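PDB 3S9J: member of DUF4221 family from Bacteroides vulgatus, which is of unknown function and folds as a six-bladed beta-propeller, a scaffold that in other families often carries binding or catalytic sites. Local coordinates for residues E190-A196 / P246-S251; R266-I270 / F327-S331; R124-F130 / L147-L152. All blocks are in the same frame, centred on the assembly; numbering follows the deposited sequence.

Interaction 1 (E190-A196 / P246-S251); sequences EEYDNIA and PKLGNS
The phenol ring of Y192 is stacked with the side-chain amide of N250, their planes 15° apart. N250 CB stands 3.5 Å from the Y192 ring centroid, almost on the ring normal, which makes a CH-pi contact. The opposite face is covered toward its rim by E190 CB, while at the ring edge Y192 CE2 lies 3.4 Å from L248 O. The amide of N250 is also fixed through OD1, which accepts from M252 N and from a water that in turn accepts from N194 N.

The E190 chain bends at chi2 (82°), carrying its carboxylate to the other segment. There L248 N donates to E190 OE1 at 3.0 Å, from well above the carboxylate plane (60° out of it), and a water links this oxygen to P246 O. At the other end N194 O takes S251 N at 2.9 Å and, weakly, S251 OG. A196 N gives G249 O a nearly straight bond of 2.8 Å. I195 and N250 form an antiparallel non-hydrogen-bonded pair with diverging side chains, and I195 CD1 packs 4.1 Å from L248 CD1.

Loop packing around E190, Y192 and L248 leads into a short, weakly bonded antiparallel pairing near I195 and N250. The contact's centre lies about 23 Å from that of the chain; it ties the lead-in to the four-stranded blade 201-235 to the segment leaving it, just before helix 255-263.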
loop_
_atom_site.group_PDB
_atom_site.type_symbol
_atom_site.label_atom_id
_atom_site.label_comp_id
_atom_site.label_asym_id
_atom_site.label_seq_id
_atom_site.Cartn_x
_atom_site.Cartn_y
_atom_site.Cartn_z
ATOM N N GLU A 190 -10.270 13.217 -18.597
ATOM C CA GLU A 190 -9.750 14.586 -18.643
ATOM C C GLU A 190 -8.403 14.660 -19.342
ATOM O O GLU A 190 -7.557 13.785 -19.160
ATOM C CB GLU A 190 -9.631 15.180 -17.239
ATOM C CG GLU A 190 -10.962 15.319 -16.507
ATOM C CD GLU A 190 -11.429 14.043 -15.842
ATOM O OE1 GLU A 190 -10.584 13.151 -15.596
ATOM O OE2 GLU A 190 -12.647 13.933 -15.560
ATOM N N GLU A 191 -8.199 15.712 -20.133
ATOM C CA GLU A 191 -6.953 15.894 -20.862
ATOM C C GLU A 191 -6.302 17.207 -20.455
ATOM O O GLU A 191 -6.450 18.228 -21.122
ATOM C CB GLU A 191 -7.203 15.823 -22.370
ATOM C CG GLU A 191 -7.625 14.419 -22.828
ATOM C CD GLU A 191 -7.797 14.290 -24.331
ATOM O OE1 GLU A 191 -8.183 15.289 -24.970
ATOM O OE2 GLU A 191 -7.566 13.184 -24.879
ATOM N N TYR A 192 -5.609 17.177 -19.330
ATOM C CA TYR A 192 -4.940 18.353 -18.793
ATOM C C TYR A 192 -3.474 18.410 -19.250
ATOM O O TYR A 192 -2.883 17.393 -19.606
ATOM C CB TYR A 192 -5.017 18.346 -17.268
ATOM C CG TYR A 192 -6.425 18.360 -16.686
ATOM C CD1 TYR A 192 -7.380 19.287 -17.112
ATOM C CD2 TYR A 192 -6.790 17.468 -15.680
ATOM C CE1 TYR A 192 -8.666 19.306 -16.555
ATOM C CE2 TYR A 192 -8.065 17.490 -15.118
ATOM C CZ TYR A 192 -8.993 18.397 -15.563
ATOM O OH TYR A 192 -10.250 18.391 -14.988
ATOM N N ASP A 193 -2.893 19.605 -19.251
ATOM C CA ASP A 193 -1.473 19.750 -19.546
ATOM C C ASP A 193 -0.620 19.095 -18.474
ATOM O O ASP A 193 0.415 18.526 -18.791
ATOM C CB ASP A 193 -1.073 21.223 -19.668
ATOM C CG ASP A 193 -1.520 21.849 -20.978
ATOM O OD1 ASP A 193 -1.643 21.124 -21.992
ATOM O OD2 ASP A 193 -1.738 23.077 -20.980
ATOM N N ASN A 194 -1.052 19.199 -17.209
ATOM C CA ASN A 194 -0.364 18.591 -16.082
ATOM C C ASN A 194 -1.346 18.052 -15.039
ATOM O O ASN A 194 -2.202 18.789 -14.506
ATOM C CB ASN A 194 0.610 19.582 -15.435
ATOM C CG ASN A 194 1.733 20.019 -16.395
ATOM O OD1 ASN A 194 2.811 19.422 -16.423
ATOM N ND2 ASN A 194 1.457 21.042 -17.203
ATOM N N ILE A 195 -1.207 16.761 -14.753
ATOM C CA ILE A 195 -2.134 16.036 -13.888
ATOM C C ILE A 195 -1.663 16.111 -12.451
ATOM O O ILE A 195 -0.494 15.833 -12.156
ATOM C CB ILE A 195 -2.257 14.550 -14.319
ATOM C CG1 ILE A 195 -2.889 14.445 -15.699
ATOM C CG2 ILE A 195 -3.082 13.729 -13.290
ATOM C CD1 ILE A 195 -2.621 13.100 -16.360
ATOM N N ALA A 196 -2.593 16.461 -11.559
ATOM C CA ALA A 196 -2.323 16.649 -10.123
ATOM C C ALA A 196 -2.486 15.358 -9.329
ATOM O O ALA A 196 -1.895 15.207 -8.250
ATOM C CB ALA A 196 -3.252 17.730 -9.540
ATOM N N PRO A 246 -12.777 7.475 -12.200
ATOM C CA PRO A 246 -11.811 8.430 -11.732
ATOM C C PRO A 246 -11.994 9.818 -12.308
ATOM O O PRO A 246 -12.576 10.002 -13.380
ATOM C CB PRO A 246 -10.454 7.820 -12.171
ATOM C CG PRO A 246 -10.735 6.379 -12.352
ATOM C CD PRO A 246 -12.122 6.347 -12.889
ATOM N N LYS A 247 -11.552 10.779 -11.526
ATOM C CA LYS A 247 -11.591 12.185 -11.911
ATOM C C LYS A 247 -10.183 12.688 -11.690
ATOM O O LYS A 247 -9.730 12.821 -10.553
ATOM C CB LYS A 247 -12.584 12.981 -11.054
ATOM C CG LYS A 247 -13.306 14.098 -11.824
ATOM C CD LYS A 247 -12.502 15.390 -11.958
ATOM C CE LYS A 247 -12.952 16.459 -10.955
ATOM N NZ LYS A 247 -11.937 16.760 -9.880
ATOM N N LEU A 248 -9.487 12.942 -12.783
ATOM C CA LEU A 248 -8.136 13.448 -12.670
ATOM C C LEU A 248 -8.152 14.877 -12.121
ATOM O O LEU A 248 -9.023 15.664 -12.458
ATOM C CB LEU A 248 -7.446 13.410 -14.025
ATOM C CG LEU A 248 -7.263 12.017 -14.654
ATOM C CD1 LEU A 248 -6.637 12.158 -16.039
ATOM C CD2 LEU A 248 -6.384 11.100 -13.775
ATOM N N GLY A 249 -7.159 15.199 -11.311
ATOM C CA GLY A 249 -6.944 16.563 -10.868
ATOM C C GLY A 249 -6.128 17.347 -11.880
ATOM O O GLY A 249 -5.221 16.813 -12.519
ATOM N N ASN A 250 -6.469 18.616 -12.012
ATOM C CA ASN A 250 -5.763 19.557 -12.860
ATOM C C ASN A 250 -4.744 20.350 -12.033
ATOM O O ASN A 250 -5.130 21.055 -11.106
ATOM C CB ASN A 250 -6.771 20.495 -13.488
ATOM C CG ASN A 250 -6.134 21.503 -14.417
ATOM O OD1 ASN A 250 -4.911 21.562 -14.554
ATOM N ND2 ASN A 250 -6.967 22.311 -15.054
ATOM N N SER A 251 -3.455 20.234 -12.348
ATOM C CA SER A 251 -2.412 20.964 -11.600
ATOM C C SER A 251 -2.624 22.484 -11.589
ATOM O O SER A 251 -2.325 23.132 -10.591
ATOM C CB SER A 251 -1.003 20.646 -12.143
ATOM O OG SER A 251 -0.609 19.345 -11.747
HETATM O O HOH W 1 -11.259 10.773 -15.733
HETATM O O HOH W 2 -3.012 21.473 -16.633
#

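Interaction 2 (R266-I270 / F327-S331); sequences RYWHI and FYKMS
One hydrogen bond crosses this contact: H269 NE2 gives its proton to Y328 O at 2.8 Å, with the acceptor in the imidazole plane. S331 OG donates to the same oxygen from the opposite face of the carbonyl plane, so two donors grip Y328 O. H269 ND1 is hydrogen-bonded to N135 N, which helps fix the ring's rotation.

The aromatic contact is an offset edge-to-face pair: the edge of Y328 is turned toward the face of W268, planes 73° apart. A chi1 of -158°, CG anti to the backbone N, sends the indole across to Y328 and K329. W268 CD1 also lies over the centre of the H269 ring.

In the aliphatic contact, the extended K329 chain crosses the indole at about a right angle, CE 3.6 Å from W268 NE1; K329 NZ hydrogen-bonds T298 OG1, and W268 NE1 hydrogen-bonds Y133 O. With an alanine in place of W268, Y133 O would probably lose this donor, and the K329 methylenes, H269 ring and Y328 edge their packing surface.

Centred about 8 Å from the chain centre, the contact sets strand 266-273 against the type I turn F327-M330, where strand 327-334 is broken, at the start of the next blade. Y328 and S331 both touch F282 of strand 278-284 and I340 of strand 337-341.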
loop_
_atom_site.group_PDB
_atom_site.type_symbol
_atom_site.label_atom_id
_atom_site.label_comp_id
_atom_site.label_asym_id
_atom_site.label_seq_id
_atom_site.Cartn_x
_atom_site.Cartn_y
_atom_site.Cartn_z
ATOM N N ARG A 266 -13.383 7.870 -2.108
ATOM C CA ARG A 266 -12.570 7.073 -3.013
ATOM C C ARG A 266 -12.228 5.787 -2.324
ATOM O O ARG A 266 -12.382 5.654 -1.100
ATOM C CB ARG A 266 -11.270 7.782 -3.394
ATOM C CG ARG A 266 -10.346 8.111 -2.245
ATOM C CD ARG A 266 -9.025 8.672 -2.779
ATOM N NE ARG A 266 -8.234 9.330 -1.735
ATOM C CZ ARG A 266 -7.140 10.064 -1.965
ATOM N NH1 ARG A 266 -6.680 10.243 -3.197
ATOM N NH2 ARG A 266 -6.507 10.648 -0.952
ATOM N N TYR A 267 -11.754 4.836 -3.111
ATOM C CA TYR A 267 -11.258 3.594 -2.553
ATOM C C TYR A 267 -9.790 3.790 -2.157
ATOM O O TYR A 267 -9.118 4.743 -2.592
ATOM C CB TYR A 267 -11.475 2.418 -3.531
ATOM C CG TYR A 267 -12.964 2.264 -3.733
ATOM C CD1 TYR A 267 -13.724 1.584 -2.795
ATOM C CD2 TYR A 267 -13.620 2.938 -4.740
ATOM C CE1 TYR A 267 -15.105 1.520 -2.891
ATOM C CE2 TYR A 267 -15.018 2.867 -4.853
ATOM C CZ TYR A 267 -15.742 2.169 -3.918
ATOM O OH TYR A 267 -17.118 2.109 -4.010
ATOM N N TRP A 268 -9.309 2.887 -1.300
ATOM C CA TRP A 268 -7.909 2.932 -0.862
ATOM C C TRP A 268 -7.323 1.516 -0.980
ATOM O O TRP A 268 -7.326 0.986 -2.089
ATOM C CB TRP A 268 -7.738 3.610 0.511
ATOM C CG TRP A 268 -6.351 4.144 0.743
ATOM C CD1 TRP A 268 -5.447 3.717 1.670
ATOM C CD2 TRP A 268 -5.719 5.194 0.024
ATOM N NE1 TRP A 268 -4.295 4.446 1.576
ATOM C CE2 TRP A 268 -4.426 5.354 0.564
ATOM C CE3 TRP A 268 -6.108 6.011 -1.047
ATOM C CZ2 TRP A 268 -3.541 6.303 0.098
ATOM C CZ3 TRP A 268 -5.202 6.965 -1.510
ATOM C CH2 TRP A 268 -3.932 7.097 -0.936
ATOM N N HIS A 269 -6.852 0.891 0.110
ATOM C CA HIS A 269 -6.203 -0.410 0.003
ATOM C C HIS A 269 -7.088 -1.469 -0.651
ATOM O O HIS A 269 -8.302 -1.541 -0.391
ATOM C CB HIS A 269 -5.858 -1.019 1.365
ATOM C CG HIS A 269 -5.137 -0.124 2.318
ATOM N ND1 HIS A 269 -3.874 0.380 2.071
ATOM C CD2 HIS A 269 -5.451 0.228 3.583
ATOM C CE1 HIS A 269 -3.464 1.044 3.134
ATOM N NE2 HIS A 269 -4.408 0.978 4.064
ATOM N N ILE A 270 -6.461 -2.330 -1.442
ATOM C CA ILE A 270 -6.969 -3.676 -1.650
ATOM C C ILE A 270 -5.947 -4.627 -1.012
ATOM O O ILE A 270 -4.751 -4.538 -1.265
ATOM C CB ILE A 270 -7.284 -3.991 -3.152
ATOM C CG1 ILE A 270 -7.919 -5.399 -3.328
ATOM C CG2 ILE A 270 -6.042 -3.841 -4.034
ATOM C CD1 ILE A 270 -9.320 -5.534 -2.690
ATOM N N PHE A 327 -5.970 4.645 12.271
ATOM C CA PHE A 327 -5.009 5.118 11.303
ATOM C C PHE A 327 -4.909 3.986 10.271
ATOM O O PHE A 327 -4.039 3.096 10.366
ATOM C CB PHE A 327 -3.657 5.442 11.960
ATOM C CG PHE A 327 -2.747 6.209 11.061
ATOM C CD1 PHE A 327 -2.796 7.605 11.030
ATOM C CD2 PHE A 327 -1.917 5.564 10.166
ATOM C CE1 PHE A 327 -1.973 8.333 10.148
ATOM C CE2 PHE A 327 -1.113 6.297 9.304
ATOM C CZ PHE A 327 -1.154 7.667 9.292
ATOM N N TYR A 328 -5.864 3.966 9.331
ATOM C CA TYR A 328 -6.009 2.801 8.458
ATOM C C TYR A 328 -4.907 2.684 7.418
ATOM O O TYR A 328 -4.787 1.622 6.801
ATOM C CB TYR A 328 -7.402 2.741 7.808
ATOM C CG TYR A 328 -7.775 3.934 6.964
ATOM C CD1 TYR A 328 -7.272 4.064 5.665
ATOM C CD2 TYR A 328 -8.610 4.917 7.440
ATOM C CE1 TYR A 328 -7.585 5.163 4.870
ATOM C CE2 TYR A 328 -8.968 6.017 6.633
ATOM C CZ TYR A 328 -8.457 6.140 5.365
ATOM O OH TYR A 328 -8.748 7.210 4.565
ATOM N N LYS A 329 -4.107 3.721 7.238
ATOM C CA LYS A 329 -2.925 3.637 6.409
ATOM C C LYS A 329 -1.771 2.847 7.059
ATOM O O LYS A 329 -0.706 2.691 6.446
ATOM C CB LYS A 329 -2.477 5.021 5.937
ATOM C CG LYS A 329 -3.555 5.656 5.055
ATOM C CD LYS A 329 -3.085 6.904 4.358
ATOM C CE LYS A 329 -4.193 7.511 3.532
ATOM N NZ LYS A 329 -3.788 8.777 2.812
HETATM N N MSE A 330 -2.023 2.329 8.266
HETATM C CA MSE A 330 -1.207 1.279 8.880
HETATM C C MSE A 330 -2.095 0.082 9.218
HETATM O O MSE A 330 -2.639 -0.033 10.335
HETATM C CB MSE A 330 -0.487 1.787 10.117
HETATM C CG MSE A 330 0.764 2.604 9.807
HETATM SE SE MSE A 330 1.923 2.827 11.348
HETATM C CE MSE A 330 0.752 3.947 12.446
ATOM N N SER A 331 -2.315 -0.756 8.213
ATOM C CA SER A 331 -3.143 -1.949 8.342
ATOM C C SER A 331 -2.341 -3.146 7.818
ATOM O O SER A 331 -1.493 -2.979 6.939
ATOM C CB SER A 331 -4.459 -1.804 7.555
ATOM O OG SER A 331 -5.283 -0.818 8.149
#

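Interaction 3 (R124-F130 / L147-L152); sequences RFTPLSF and LRQEIL. With FMT (formic acid), chain L.
Segments 124-130 and 147-152 run roughly antiparallel, 144° apart end to end, and P127 CA stays 6.8 Å from E150 CA, so waters rather than direct backbone bonds bridge the gap. One water donates to T126 OG1 and P127 O and accepts from E150 N; a second joins P127 O, S129 N and R148 O; a third links S129 O to R148 N.

T126 OG1, anti to the backbone N (chi1 178°), donates to Q149 OE1 at 2.7 Å, approaching from above the amide carbonyl plane. Q149 NE2 in turn donates to R148 O at 3.0 Å, so both ends of the amide are held. In one of two conformers, R124 NH1 meets L152 O in the carbonyl plane at 2.9 Å, on a lone pair, and L152 CD2 lies over one face of the guanidinium. R124 NE and NH2 both donate to O2 of a bound formic acid, probably from the crystallisation liquor; T120 OG1 and E122 N also hydrogen-bond it. E150, likewise split, lays its carboxylate beside the P127 ring and forms a salt bridge with R148 NH1 within its own segment. L147, also split, brings CD2 to the edge of the F130 ring and CD1 toward L128.

Apolar packing thus lies at both ends, and with water and side chains standing in for backbone pairing, the loop is held beside strand 144-148 without extending its sheet.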
loop_
_atom_site.group_PDB
_atom_site.type_symbol
_atom_site.label_atom_id
_atom_site.label_comp_id
_atom_site.label_asym_id
_atom_site.label_seq_id
_atom_site.Cartn_x
_atom_site.Cartn_y
_atom_site.Cartn_z
ATOM N N ARG A 124 15.231 6.473 -18.780
ATOM C CA ARG A 124 14.552 7.595 -18.122
ATOM C C ARG A 124 14.267 7.308 -16.651
ATOM O O ARG A 124 14.083 6.148 -16.236
ATOM C CB ARG A 124 13.239 7.917 -18.830
ATOM C CG ARG A 124 13.404 8.621 -20.166
ATOM C CD ARG A 124 12.071 9.230 -20.585
ATOM N NE ARG A 124 11.161 8.221 -21.121
ATOM C CZ ARG A 124 9.844 8.376 -21.197
ATOM N NH1 ARG A 124 9.279 9.496 -20.753
ATOM N NH2 ARG A 124 9.096 7.404 -21.709
ATOM N N PHE A 125 14.228 8.372 -15.855
ATOM C CA PHE A 125 13.804 8.262 -14.480
ATOM C C PHE A 125 12.381 7.748 -14.455
ATOM O O PHE A 125 11.526 8.211 -15.213
ATOM C CB PHE A 125 13.856 9.625 -13.775
ATOM C CG PHE A 125 13.282 9.582 -12.390
ATOM C CD1 PHE A 125 14.072 9.202 -11.315
ATOM C CD2 PHE A 125 11.944 9.861 -12.181
ATOM C CE1 PHE A 125 13.526 9.127 -10.027
ATOM C CE2 PHE A 125 11.395 9.778 -10.893
ATOM C CZ PHE A 125 12.208 9.404 -9.828
ATOM N N THR A 126 12.108 6.808 -13.543
ATOM C CA THR A 126 10.742 6.337 -13.301
ATOM C C THR A 126 10.570 6.137 -11.785
ATOM O O THR A 126 11.469 5.606 -11.131
ATOM C CB THR A 126 10.405 5.025 -14.112
ATOM O OG1 THR A 126 9.083 4.601 -13.807
ATOM C CG2 THR A 126 11.369 3.905 -13.809
ATOM N N PRO A 127 9.437 6.606 -11.212
ATOM C CA PRO A 127 9.291 6.435 -9.754
ATOM C C PRO A 127 9.380 4.973 -9.312
ATOM O O PRO A 127 8.744 4.115 -9.902
ATOM C CB PRO A 127 7.912 7.044 -9.455
ATOM C CG PRO A 127 7.779 8.132 -10.516
ATOM C CD PRO A 127 8.433 7.542 -11.764
ATOM N N LEU A 128 10.175 4.735 -8.270
ATOM C CA LEU A 128 10.379 3.398 -7.684
ATOM C C LEU A 128 9.805 3.389 -6.290
ATOM O O LEU A 128 10.293 4.123 -5.419
ATOM C CB LEU A 128 11.862 3.093 -7.537
ATOM C CG LEU A 128 12.661 3.105 -8.805
ATOM C CD1 LEU A 128 14.119 2.792 -8.452
ATOM C CD2 LEU A 128 12.047 2.094 -9.762
ATOM N N SER A 129 8.782 2.583 -6.067
ATOM C CA SER A 129 8.213 2.507 -4.744
ATOM C C SER A 129 7.490 1.205 -4.504
ATOM O O SER A 129 6.998 0.556 -5.440
ATOM C CB SER A 129 7.220 3.677 -4.515
ATOM O OG SER A 129 6.707 3.649 -3.182
ATOM N N PHE A 130 7.481 0.838 -3.237
ATOM C CA PHE A 130 6.566 -0.147 -2.679
ATOM C C PHE A 130 6.398 0.236 -1.205
ATOM O O PHE A 130 7.231 0.969 -0.634
ATOM C CB PHE A 130 6.998 -1.617 -2.896
ATOM C CG PHE A 130 8.478 -1.881 -2.780
ATOM C CD1 PHE A 130 9.090 -2.021 -1.553
ATOM C CD2 PHE A 130 9.247 -2.102 -3.926
ATOM C CE1 PHE A 130 10.464 -2.279 -1.480
ATOM C CE2 PHE A 130 10.609 -2.367 -3.841
ATOM C CZ PHE A 130 11.204 -2.472 -2.616
ATOM N N LEU A 147 6.768 -4.038 -9.795
ATOM C CA LEU A 147 6.508 -2.728 -9.176
ATOM C C LEU A 147 5.474 -1.953 -10.004
ATOM O O LEU A 147 5.518 -2.026 -11.219
ATOM C CB LEU A 147 7.774 -1.840 -9.210
ATOM C CG LEU A 147 8.998 -2.081 -8.309
ATOM C CD1 LEU A 147 9.511 -0.755 -7.790
ATOM C CD2 LEU A 147 8.699 -2.978 -7.159
ATOM N N ARG A 148 4.675 -1.119 -9.352
ATOM C CA ARG A 148 3.817 -0.182 -10.061
ATOM C C ARG A 148 4.647 0.786 -10.868
ATOM O O ARG A 148 5.741 1.198 -10.454
ATOM C CB ARG A 148 2.962 0.599 -9.040
ATOM C CG ARG A 148 2.242 1.802 -9.556
ATOM C CD ARG A 148 1.263 2.327 -8.496
ATOM N NE ARG A 148 0.742 3.634 -8.865
ATOM C CZ ARG A 148 1.307 4.806 -8.596
ATOM N NH1 ARG A 148 2.461 4.890 -7.942
ATOM N NH2 ARG A 148 0.704 5.917 -9.022
ATOM N N GLN A 149 4.096 1.205 -11.997
ATOM C CA GLN A 149 4.691 2.259 -12.790
ATOM C C GLN A 149 3.690 3.419 -12.993
ATOM O O GLN A 149 2.484 3.193 -13.131
ATOM C CB GLN A 149 5.155 1.701 -14.129
ATOM C CG GLN A 149 6.359 0.788 -13.948
ATOM C CD GLN A 149 7.613 1.553 -13.613
ATOM O OE1 GLN A 149 8.243 2.154 -14.491
ATOM N NE2 GLN A 149 7.994 1.535 -12.358
ATOM N N GLU A 150 4.236 4.634 -12.954
ATOM C CA GLU A 150 3.431 5.845 -13.142
ATOM C C GLU A 150 3.472 6.272 -14.627
ATOM O O GLU A 150 4.145 5.639 -15.456
ATOM C CB GLU A 150 3.911 6.948 -12.168
ATOM C CG GLU A 150 3.638 6.623 -10.663
ATOM C CD GLU A 150 3.999 7.764 -9.711
ATOM O OE1 GLU A 150 4.376 8.837 -10.220
ATOM O OE2 GLU A 150 3.917 7.602 -8.459
ATOM N N ILE A 151 2.718 7.318 -14.984
ATOM C CA ILE A 151 2.683 7.799 -16.369
ATOM C C ILE A 151 4.020 8.424 -16.836
ATOM O O ILE A 151 4.753 8.979 -16.045
ATOM C CB ILE A 151 1.515 8.797 -16.589
ATOM C CG1 ILE A 151 1.684 10.023 -15.686
ATOM C CG2 ILE A 151 0.188 8.085 -16.321
ATOM C CD1 ILE A 151 0.669 11.133 -15.906
ATOM N N LEU A 152 4.313 8.330 -18.126
ATOM C CA LEU A 152 5.638 8.709 -18.645
ATOM C C LEU A 152 5.648 10.078 -19.320
ATOM O O LEU A 152 6.657 10.497 -19.886
ATOM C CB LEU A 152 6.157 7.636 -19.610
ATOM C CG LEU A 152 6.607 6.307 -18.974
ATOM C CD1 LEU A 152 7.162 5.376 -20.072
ATOM C CD2 LEU A 152 7.622 6.519 -17.808
HETATM C C FMT L . 10.981 4.250 -21.929
HETATM O O1 FMT L . 11.510 3.117 -22.021
HETATM O O2 FMT L . 11.516 5.264 -21.425
HETATM O O HOH W 3 7.128 4.587 -12.042
HETATM O O HOH W 4 7.280 2.363 -8.485
HETATM O O HOH W 5 4.680 -0.599 -6.303
#

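Interactions 1 and 3 touch directly: I195 CD1 packs 3.9 Å from I151 CD1, joining the two contacts although their centres lie about 18 Å apart. Interaction 2 touches neither; its nearest atoms are about 8 Å from interaction 1 and about 9 Å from interaction 3. The three are in series along the chain, 3 before 1 before 2. Interaction 2 is the most central. Separate glycerol molecules, probably from the crystallisation liquor, lie about 3 Å from the side chains of Y328 in interaction 2 and R148 in interaction 3; such molecules often mark pockets, but no site is established. None of the residues assigned to two sodium sites, D21, T24, N353, Y52 and L70, belongs to these contacts.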